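Local coordinates for sortase B (Listeria monocytogenes serovar 1/2a, PDB 5JCV), which cleaves the C-terminal sorting signal of surface proteins and, through a thioester intermediate, attaches them covalently to the cell wall, at residues 111-116 against 152-157; 116-121 against 143-148; 158-163 against 178-183. All coordinates share one frame; numbering follows the deposited sequence.

Contact 1 (111-116 against 152-157); sequences EIFAVY and VKVSGK
Phe-113 meets Val-154 by its ring face. CG1 of Val-154 sits over one face of the phenyl ring, 4.0 Å from the centroid and 17° off the ring normal, a CH-pi arrangement. The methyl is displaced toward the rim, where its nearest atom is Phe-113 CD1 at 3.8 Å, and the two side chains cross at about a right angle. CG of Phe-113 stands between its own backbone N and carbonyl carbon (chi1 72°), which starts the ring toward Val-154. Next to the ring, the CB atoms of Phe-113 and Val-152 meet at 3.9 Å; the CA atoms of the same two residues are the nearest pair, 5.6 Å apart. CG1 of Val-152 joins its CB against Phe-113 CB, also at 3.9 Å, while CG2 turns to the looser, partly exposed side: it lies 3.7 Å from the carbonyl O of Ile-112 and 3.5 Å from OE2 of Glu-111, whose extended chain passes it obliquely. These are van der Waals contacts, and the interface is small, 236 Å² in all. The strand carries a classic beta bulge here, Phe-113 and Ala-114 both facing Gln-180 of strand 176-182. Residues 152-157 belong to the loop between helix 132-145 and strand 160-165, so the contact lays that connection against strand 107-118, with Leu-139 of the helix also touching Phe-113.

Contact 2 (116-121 against 143-148); sequences YETTTD and KQQSVY
Strand 107-118 meets the last part of helix 132-145 and the residues after it where CA of Tyr-116 is 5.2 Å from CA of Ser-146, and the strand then runs out into the loop at Thr-119. Here the helix packs on the sheet of the sortase domain, and an amide-on-ring stack carries the contact. The extended side chain of Gln-145 lies over one face of the Tyr-116 ring. Its CB is 4.2 Å from the centroid and 12° off the normal, a CH-pi contact, while the amide, turned only 17° from the ring plane, covers the rim with CD 3.8 Å from Tyr-116 CE1. CG of Tyr-116 stands between its backbone N and carbonyl carbon (chi1 46°), which starts the ring toward Gln-145; CB is 3.4 Å from the carbonyl O of Gln-145. The phenol OH is hydrogen-bonded to Gln-180 of strand 176-182, which ties down the far end of the ring. Gln-145 and the exposed Asp-121 approach tip to tip with nearly parallel planes, OD1 lying over the amide face turned away from the ring, so the amide sits between ring and carboxylate; NE2 of Gln-145 is 3.5 Å from OD1 of Asp-121, a proximity and not a hydrogen bond. Thr-118 closes the turn: its OG1 donates to the carbonyl O of Asp-121 over 2.7 Å from above the carbonyl plane.

Contact 3 (158-163 against 178-183); sequences DRIITL and VIQGKL
The beta hairpin of strands 160-165 and 176-182 belongs to the eight-stranded beta-barrel of the sortase fold, where strand 160-165 lies between 67-72 and 176-182; the axes of its two antiparallel arms approach to 4.6 Å with 164° between their directions. Ile-161 with Gly-181 and Leu-163 with Ile-179 are hydrogen-bonded pairs, each joined by two backbone bonds; that from Leu-163 N to Ile-179 O measures 2.7 Å. At the start of the first arm, Leu-183 N donates to Arg-159 O at 2.8 Å, which holds the last residue of the construct there. The non-hydrogen-bonded pairs, Ile-160 with Lys-182 and Thr-162 with Gln-180, put their side chains on the other face from Ile-161, Leu-163 and Ile-179. On the latter face CB of Leu-163 meets CB of Ile-179, and CG2 of Ile-161 touches CD2 of Leu-183 at 4.0 Å. OD2 of Asp-158 lies 3.5 Å from CE of Lys-182 but beyond salt-bridge range of NZ; the carboxylate accepts from Ser-155 N, and NZ lies too close to Lys-153 O for that bond to be relied on. Thr-162 and Gln-180 lie side by side, OG1 anti to the threonine carbonyl carbon (chi1 -57°) on the side of Gln-180 NE2, and CG2 packing on Val-178 CG1. Both polar ends are buried and have further partners: Asn-67 for Thr-162 OG1, Tyr-138 and Tyr-116 for the Gln-180 amide. Between the two, Gln-180 NE2 donates to Thr-162 OG1 over 3.0 Å, nearly straight at 174°, with the hydroxyl oxygen in the amide plane.

Contact 2 is nested inside the chain loop closed by contact 1, and contact 3 follows both. Centres of contacts 1 and 3 are about 7 Å apart; contact 2 lies about 13 Å from contact 1 and 14 Å from contact 3. Strands 107-118 and 176-182 are neighbours in one sheet, so all three reach it: contact 3 is the pairing of strands within it, while contacts 1 and 2 lay the loop after helix 132-145 and the last part of that helix against strand 107-118. The segments of contacts 1 and 2 share Tyr-116, which makes its contact in the second. The helix, the loop after it and the hairpin that ends the construct thus all meet around strands 107-118 and 176-182.

Contact 1 (111-116 against 152-157)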
loop_
_atom_site.group_PDB
_atom_site.type_symbol
_atom_site.label_atom_id
_atom_site.label_comp_id
_atom_site.label_asym_id
_atom_site.label_seq_id
_atom_site.Cartn_x
_atom_site.Cartn_y
_atom_site.Cartn_z
ATOM N N GLU A 111 2.743 -5.056 -20.675
ATOM C CA GLU A 111 2.900 -5.574 -22.013
ATOM C C GLU A 111 4.389 -5.597 -22.406
ATOM O O GLU A 111 5.003 -4.548 -22.704
ATOM C CB GLU A 111 2.114 -4.672 -22.980
ATOM C CG GLU A 111 1.477 -5.414 -24.123
ATOM C CD GLU A 111 0.752 -4.529 -25.141
ATOM O OE1 GLU A 111 0.339 -3.370 -24.836
ATOM O OE2 GLU A 111 0.581 -5.041 -26.282
ATOM N N ILE A 112 4.961 -6.793 -22.442
ATOM C CA ILE A 112 6.379 -6.956 -22.717
ATOM C C ILE A 112 6.740 -6.538 -24.146
ATOM O O ILE A 112 6.105 -6.955 -25.114
ATOM C CB ILE A 112 6.794 -8.424 -22.502
ATOM C CG1 ILE A 112 6.718 -8.777 -21.016
ATOM C CG2 ILE A 112 8.206 -8.663 -23.018
ATOM C CD1 ILE A 112 6.551 -10.264 -20.754
ATOM N N PHE A 113 7.774 -5.723 -24.266
ATOM C CA PHE A 113 8.258 -5.268 -25.558
ATOM C C PHE A 113 9.766 -5.507 -25.817
ATOM O O PHE A 113 10.213 -5.403 -26.963
ATOM C CB PHE A 113 7.927 -3.800 -25.730
ATOM C CG PHE A 113 8.761 -2.877 -24.880
ATOM C CD1 PHE A 113 9.950 -2.365 -25.360
ATOM C CD2 PHE A 113 8.331 -2.486 -23.632
ATOM C CE1 PHE A 113 10.715 -1.520 -24.584
ATOM C CE2 PHE A 113 9.088 -1.633 -22.862
ATOM C CZ PHE A 113 10.280 -1.155 -23.337
ATOM N N ALA A 114 10.536 -5.849 -24.780
ATOM C CA ALA A 114 11.986 -6.130 -24.931
ATOM C C ALA A 114 12.454 -7.184 -23.962
ATOM O O ALA A 114 12.113 -7.177 -22.785
ATOM C CB ALA A 114 12.815 -4.867 -24.721
ATOM N N VAL A 115 13.291 -8.059 -24.471
ATOM C CA VAL A 115 13.827 -9.211 -23.728
ATOM C C VAL A 115 15.309 -9.370 -24.120
ATOM O O VAL A 115 15.615 -9.443 -25.294
ATOM C CB VAL A 115 13.043 -10.464 -24.136
ATOM C CG1 VAL A 115 13.709 -11.723 -23.651
ATOM C CG2 VAL A 115 11.597 -10.374 -23.681
ATOM N N TYR A 116 16.226 -9.412 -23.157
ATOM C CA TYR A 116 17.638 -9.682 -23.488
ATOM C C TYR A 116 18.418 -10.093 -22.269
ATOM O O TYR A 116 17.955 -9.921 -21.129
ATOM C CB TYR A 116 18.310 -8.452 -24.130
ATOM C CG TYR A 116 18.034 -7.157 -23.415
ATOM C CD1 TYR A 116 18.867 -6.717 -22.410
ATOM C CD2 TYR A 116 16.891 -6.382 -23.725
ATOM C CE1 TYR A 116 18.610 -5.522 -21.738
ATOM C CE2 TYR A 116 16.614 -5.205 -23.056
ATOM C CZ TYR A 116 17.480 -4.794 -22.054
ATOM O OH TYR A 116 17.248 -3.647 -21.393
ATOM N N VAL A 152 4.876 -4.733 -30.252
ATOM C CA VAL A 152 4.460 -3.686 -29.336
ATOM C C VAL A 152 5.295 -2.477 -29.608
ATOM O O VAL A 152 6.526 -2.501 -29.450
ATOM C CB VAL A 152 4.651 -4.066 -27.844
ATOM C CG1 VAL A 152 4.284 -2.891 -26.938
ATOM C CG2 VAL A 152 3.843 -5.305 -27.464
ATOM N N LYS A 153 4.640 -1.405 -30.014
ATOM C CA LYS A 153 5.347 -0.154 -30.107
ATOM C C LYS A 153 5.101 0.610 -28.822
ATOM O O LYS A 153 4.084 0.416 -28.153
ATOM C CB LYS A 153 4.961 0.656 -31.366
ATOM C CG LYS A 153 6.099 1.546 -31.900
ATOM C CD LYS A 153 7.439 0.796 -32.013
ATOM C CE LYS A 153 8.586 1.646 -32.544
ATOM N NZ LYS A 153 8.673 1.570 -34.023
ATOM N N VAL A 154 6.057 1.476 -28.511
ATOM C CA VAL A 154 6.127 2.195 -27.254
ATOM C C VAL A 154 6.859 3.497 -27.570
ATOM O O VAL A 154 7.798 3.518 -28.374
ATOM C CB VAL A 154 6.857 1.336 -26.163
ATOM C CG1 VAL A 154 8.140 0.746 -26.715
ATOM C CG2 VAL A 154 7.124 2.101 -24.868
ATOM N N SER A 155 6.407 4.580 -26.950
ATOM C CA SER A 155 6.933 5.904 -27.217
ATOM C C SER A 155 7.412 6.523 -25.926
ATOM O O SER A 155 7.060 6.093 -24.829
ATOM C CB SER A 155 5.858 6.816 -27.862
ATOM O OG SER A 155 4.941 7.378 -26.909
ATOM N N GLY A 156 8.167 7.592 -26.087
ATOM C CA GLY A 156 8.708 8.353 -24.979
ATOM C C GLY A 156 7.659 8.892 -24.050
ATOM O O GLY A 156 7.993 9.381 -22.972
ATOM N N LYS A 157 6.404 8.840 -24.493
ATOM C CA LYS A 157 5.264 9.239 -23.687
ATOM C C LYS A 157 4.811 8.105 -22.766
ATOM O O LYS A 157 4.223 8.356 -21.719
ATOM C CB LYS A 157 4.110 9.692 -24.599
ATOM C CG LYS A 157 4.463 10.835 -25.553
ATOM C CD LYS A 157 3.213 11.419 -26.191
ATOM C CE LYS A 157 3.417 11.788 -27.656
ATOM N NZ LYS A 157 2.099 12.025 -28.317
#

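Contact 2 (116-121 against 143-148)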
loop_
_atom_site.group_PDB
_atom_site.type_symbol
_atom_site.label_atom_id
_atom_site.label_comp_id
_atom_site.label_asym_id
_atom_site.label_seq_id
_atom_site.Cartn_x
_atom_site.Cartn_y
_atom_site.Cartn_z
ATOM N N TYR A 116 16.226 -9.412 -23.157
ATOM C CA TYR A 116 17.638 -9.682 -23.488
ATOM C C TYR A 116 18.418 -10.093 -22.269
ATOM O O TYR A 116 17.955 -9.921 -21.129
ATOM C CB TYR A 116 18.310 -8.452 -24.130
ATOM C CG TYR A 116 18.034 -7.157 -23.415
ATOM C CD1 TYR A 116 18.867 -6.717 -22.410
ATOM C CD2 TYR A 116 16.891 -6.382 -23.725
ATOM C CE1 TYR A 116 18.610 -5.522 -21.738
ATOM C CE2 TYR A 116 16.614 -5.205 -23.056
ATOM C CZ TYR A 116 17.480 -4.794 -22.054
ATOM O OH TYR A 116 17.248 -3.647 -21.393
ATOM N N GLU A 117 19.599 -10.640 -22.518
ATOM C CA GLU A 117 20.597 -10.863 -21.484
ATOM C C GLU A 117 21.612 -9.793 -21.673
ATOM O O GLU A 117 21.880 -9.360 -22.812
ATOM C CB GLU A 117 21.344 -12.172 -21.681
ATOM C CG GLU A 117 20.530 -13.412 -21.421
ATOM C CD GLU A 117 21.289 -14.679 -21.820
ATOM O OE1 GLU A 117 21.452 -14.957 -23.057
ATOM O OE2 GLU A 117 21.695 -15.383 -20.877
ATOM N N THR A 118 22.267 -9.447 -20.583
ATOM C CA THR A 118 23.368 -8.514 -20.670
ATOM C C THR A 118 24.355 -8.754 -19.539
ATOM O O THR A 118 23.941 -8.949 -18.379
ATOM C CB THR A 118 22.842 -7.087 -20.534
ATOM O OG1 THR A 118 23.939 -6.165 -20.640
ATOM C CG2 THR A 118 22.120 -6.929 -19.184
ATOM N N THR A 119 25.642 -8.700 -19.891
ATOM C CA THR A 119 26.780 -8.962 -18.979
ATOM C C THR A 119 27.494 -7.658 -18.502
ATOM O O THR A 119 27.848 -7.537 -17.326
ATOM C CB THR A 119 27.797 -9.896 -19.689
ATOM O OG1 THR A 119 27.864 -9.548 -21.081
ATOM C CG2 THR A 119 27.367 -11.346 -19.634
ATOM N N THR A 120 27.691 -6.693 -19.411
ATOM C CA THR A 120 28.464 -5.461 -19.120
ATOM C C THR A 120 27.808 -4.127 -19.580
ATOM O O THR A 120 28.288 -3.035 -19.293
ATOM C CB THR A 120 29.867 -5.542 -19.791
ATOM O OG1 THR A 120 29.737 -5.648 -21.221
ATOM C CG2 THR A 120 30.667 -6.719 -19.237
ATOM N N ASP A 121 26.747 -4.210 -20.348
ATOM C CA ASP A 121 26.085 -3.021 -20.828
ATOM C C ASP A 121 24.815 -2.828 -20.006
ATOM O O ASP A 121 23.796 -3.502 -20.250
ATOM C CB ASP A 121 25.738 -3.213 -22.273
ATOM C CG ASP A 121 24.959 -2.066 -22.828
ATOM O OD1 ASP A 121 24.499 -2.245 -23.976
ATOM O OD2 ASP A 121 24.818 -1.020 -22.133
ATOM N N LYS A 143 15.282 -1.453 -27.344
ATOM C CA LYS A 143 14.584 -2.197 -28.410
ATOM C C LYS A 143 15.605 -2.861 -29.307
ATOM O O LYS A 143 15.437 -4.012 -29.715
ATOM C CB LYS A 143 13.691 -1.284 -29.257
ATOM C CG LYS A 143 12.217 -1.246 -28.865
ATOM C CD LYS A 143 11.647 0.153 -29.020
ATOM C CE LYS A 143 10.168 0.179 -29.382
ATOM N NZ LYS A 143 9.732 1.600 -29.549
ATOM N N GLN A 144 16.674 -2.132 -29.599
ATOM C CA GLN A 144 17.760 -2.693 -30.388
ATOM C C GLN A 144 18.485 -3.818 -29.655
ATOM O O GLN A 144 18.866 -4.800 -30.269
ATOM C CB GLN A 144 18.748 -1.613 -30.799
ATOM C CG GLN A 144 19.382 -1.911 -32.141
ATOM C CD GLN A 144 19.894 -0.662 -32.816
ATOM O OE1 GLN A 144 20.379 0.259 -32.152
ATOM N NE2 GLN A 144 19.789 -0.617 -34.144
ATOM N N GLN A 145 18.644 -3.689 -28.341
ATOM C CA GLN A 145 19.218 -4.768 -27.522
ATOM C C GLN A 145 18.340 -6.046 -27.465
ATOM O O GLN A 145 18.827 -7.147 -27.192
ATOM C CB GLN A 145 19.471 -4.239 -26.120
ATOM C CG GLN A 145 20.709 -4.790 -25.450
ATOM C CD GLN A 145 21.105 -4.007 -24.202
ATOM O OE1 GLN A 145 20.630 -2.881 -23.960
ATOM N NE2 GLN A 145 21.973 -4.615 -23.385
ATOM N N SER A 146 17.046 -5.917 -27.735
ATOM C CA SER A 146 16.138 -7.066 -27.667
ATOM C C SER A 146 16.497 -8.194 -28.632
ATOM O O SER A 146 16.940 -7.949 -29.749
ATOM C CB SER A 146 14.684 -6.624 -27.941
ATOM O OG SER A 146 13.766 -7.660 -27.603
ATOM N N VAL A 147 16.268 -9.435 -28.211
ATOM C CA VAL A 147 16.514 -10.584 -29.078
ATOM C C VAL A 147 15.371 -10.788 -30.058
ATOM O O VAL A 147 15.459 -11.659 -30.920
ATOM C CB VAL A 147 16.694 -11.888 -28.270
ATOM C CG1 VAL A 147 18.020 -11.868 -27.544
ATOM C CG2 VAL A 147 15.536 -12.100 -27.280
ATOM N N TYR A 148 14.282 -10.033 -29.899
ATOM C CA TYR A 148 13.157 -10.109 -30.818
ATOM C C TYR A 148 12.827 -8.712 -31.224
ATOM O O TYR A 148 13.128 -7.766 -30.480
ATOM C CB TYR A 148 11.892 -10.672 -30.170
ATOM C CG TYR A 148 12.081 -11.928 -29.384
ATOM C CD1 TYR A 148 12.474 -13.125 -29.996
ATOM C CD2 TYR A 148 11.854 -11.931 -28.005
ATOM C CE1 TYR A 148 12.664 -14.291 -29.246
ATOM C CE2 TYR A 148 12.025 -13.086 -27.251
ATOM C CZ TYR A 148 12.437 -14.253 -27.864
ATOM O OH TYR A 148 12.573 -15.360 -27.068
#

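Contact 3 (158-163 against 178-183)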
loop_
_atom_site.group_PDB
_atom_site.type_symbol
_atom_site.label_atom_id
_atom_site.label_comp_id
_atom_site.label_asym_id
_atom_site.label_seq_id
_atom_site.Cartn_x
_atom_site.Cartn_y
_atom_site.Cartn_z
ATOM N N ASP A 158 5.113 6.853 -23.121
ATOM C CA ASP A 158 4.755 5.728 -22.249
ATOM C C ASP A 158 5.650 5.683 -21.028
ATOM O O ASP A 158 6.638 6.423 -20.927
ATOM C CB ASP A 158 4.881 4.410 -22.996
ATOM C CG ASP A 158 4.019 4.357 -24.230
ATOM O OD1 ASP A 158 2.856 4.746 -24.139
ATOM O OD2 ASP A 158 4.518 3.940 -25.291
ATOM N N ARG A 159 5.301 4.793 -20.110
ATOM C CA ARG A 159 6.140 4.443 -18.964
ATOM C C ARG A 159 6.300 2.936 -18.889
ATOM O O ARG A 159 5.405 2.203 -19.290
ATOM C CB ARG A 159 5.495 4.901 -17.674
ATOM C CG ARG A 159 5.598 6.381 -17.434
ATOM C CD ARG A 159 4.989 6.688 -16.065
ATOM N NE ARG A 159 3.684 6.026 -16.005
ATOM C CZ ARG A 159 2.555 6.539 -16.488
ATOM N NH1 ARG A 159 2.555 7.779 -17.002
ATOM N NH2 ARG A 159 1.427 5.814 -16.439
ATOM N N ILE A 160 7.424 2.480 -18.332
ATOM C CA ILE A 160 7.763 1.046 -18.350
ATOM C C ILE A 160 8.168 0.441 -17.023
ATOM O O ILE A 160 8.388 1.123 -16.028
ATOM C CB ILE A 160 8.880 0.724 -19.349
ATOM C CG1 ILE A 160 10.227 1.209 -18.836
ATOM C CG2 ILE A 160 8.578 1.322 -20.716
ATOM C CD1 ILE A 160 11.336 1.006 -19.847
ATOM N N ILE A 161 8.217 -0.880 -17.025
ATOM C CA ILE A 161 8.686 -1.632 -15.886
ATOM C C ILE A 161 9.717 -2.637 -16.396
ATOM O O ILE A 161 9.556 -3.204 -17.479
ATOM C CB ILE A 161 7.540 -2.257 -15.088
ATOM C CG1 ILE A 161 8.049 -3.321 -14.113
ATOM C CG2 ILE A 161 6.519 -2.847 -16.004
ATOM C CD1 ILE A 161 7.112 -3.609 -12.970
ATOM N N THR A 162 10.806 -2.784 -15.624
ATOM C CA THR A 162 11.938 -3.624 -15.981
ATOM C C THR A 162 12.061 -4.673 -14.904
ATOM O O THR A 162 12.138 -4.345 -13.695
ATOM C CB THR A 162 13.261 -2.813 -16.028
ATOM O OG1 THR A 162 13.133 -1.722 -16.938
ATOM C CG2 THR A 162 14.415 -3.659 -16.485
ATOM N N LEU A 163 12.058 -5.931 -15.331
ATOM C CA LEU A 163 12.386 -7.005 -14.449
ATOM C C LEU A 163 13.829 -7.439 -14.742
ATOM O O LEU A 163 14.192 -7.668 -15.887
ATOM C CB LEU A 163 11.403 -8.141 -14.659
ATOM C CG LEU A 163 9.929 -7.830 -14.507
ATOM C CD1 LEU A 163 9.174 -9.113 -14.640
ATOM C CD2 LEU A 163 9.515 -7.192 -13.194
ATOM N N VAL A 178 16.877 -9.756 -18.474
ATOM C CA VAL A 178 16.111 -8.516 -18.371
ATOM C C VAL A 178 14.859 -8.617 -19.222
ATOM O O VAL A 178 14.928 -9.032 -20.357
ATOM C CB VAL A 178 16.911 -7.297 -18.843
ATOM C CG1 VAL A 178 16.048 -6.039 -18.718
ATOM C CG2 VAL A 178 18.173 -7.142 -18.031
ATOM N N ILE A 179 13.738 -8.218 -18.656
ATOM C CA ILE A 179 12.459 -8.159 -19.359
ATOM C C ILE A 179 11.951 -6.757 -19.135
ATOM O O ILE A 179 11.971 -6.275 -18.007
ATOM C CB ILE A 179 11.455 -9.127 -18.706
ATOM C CG1 ILE A 179 12.030 -10.533 -18.741
ATOM C CG2 ILE A 179 10.102 -9.104 -19.371
ATOM C CD1 ILE A 179 12.207 -11.067 -20.131
ATOM N N GLN A 180 11.552 -6.088 -20.202
ATOM C CA GLN A 180 10.946 -4.793 -20.081
ATOM C C GLN A 180 9.553 -4.689 -20.750
ATOM O O GLN A 180 9.311 -5.224 -21.836
ATOM C CB GLN A 180 11.891 -3.774 -20.652
ATOM C CG GLN A 180 13.216 -3.771 -19.944
ATOM C CD GLN A 180 14.098 -2.712 -20.498
ATOM O OE1 GLN A 180 14.529 -2.827 -21.636
ATOM N NE2 GLN A 180 14.346 -1.647 -19.715
ATOM N N GLY A 181 8.636 -4.029 -20.062
ATOM C CA GLY A 181 7.278 -3.992 -20.513
ATOM C C GLY A 181 6.662 -2.615 -20.352
ATOM O O GLY A 181 7.091 -1.840 -19.506
ATOM N N LYS A 182 5.650 -2.340 -21.169
ATOM C CA LYS A 182 4.902 -1.082 -21.136
ATOM C C LYS A 182 3.818 -1.103 -20.050
ATOM O O LYS A 182 3.043 -2.036 -19.980
ATOM C CB LYS A 182 4.247 -0.871 -22.510
ATOM C CG LYS A 182 3.367 0.364 -22.658
ATOM C CD LYS A 182 2.520 0.287 -23.917
ATOM C CE LYS A 182 3.333 0.664 -25.144
ATOM N NZ LYS A 182 2.518 0.555 -26.389
ATOM N N LEU A 183 3.780 -0.085 -19.198
ATOM C CA LEU A 183 2.637 0.111 -18.294
ATOM C C LEU A 183 1.391 0.507 -19.044
ATOM O O LEU A 183 1.415 1.162 -20.080
ATOM C CB LEU A 183 2.886 1.196 -17.249
ATOM C CG LEU A 183 3.706 0.768 -16.037
ATOM C CD1 LEU A 183 3.538 1.816 -14.939
ATOM C CD2 LEU A 183 3.277 -0.609 -15.546
ATOM O OXT LEU A 183 0.327 0.157 -18.585
#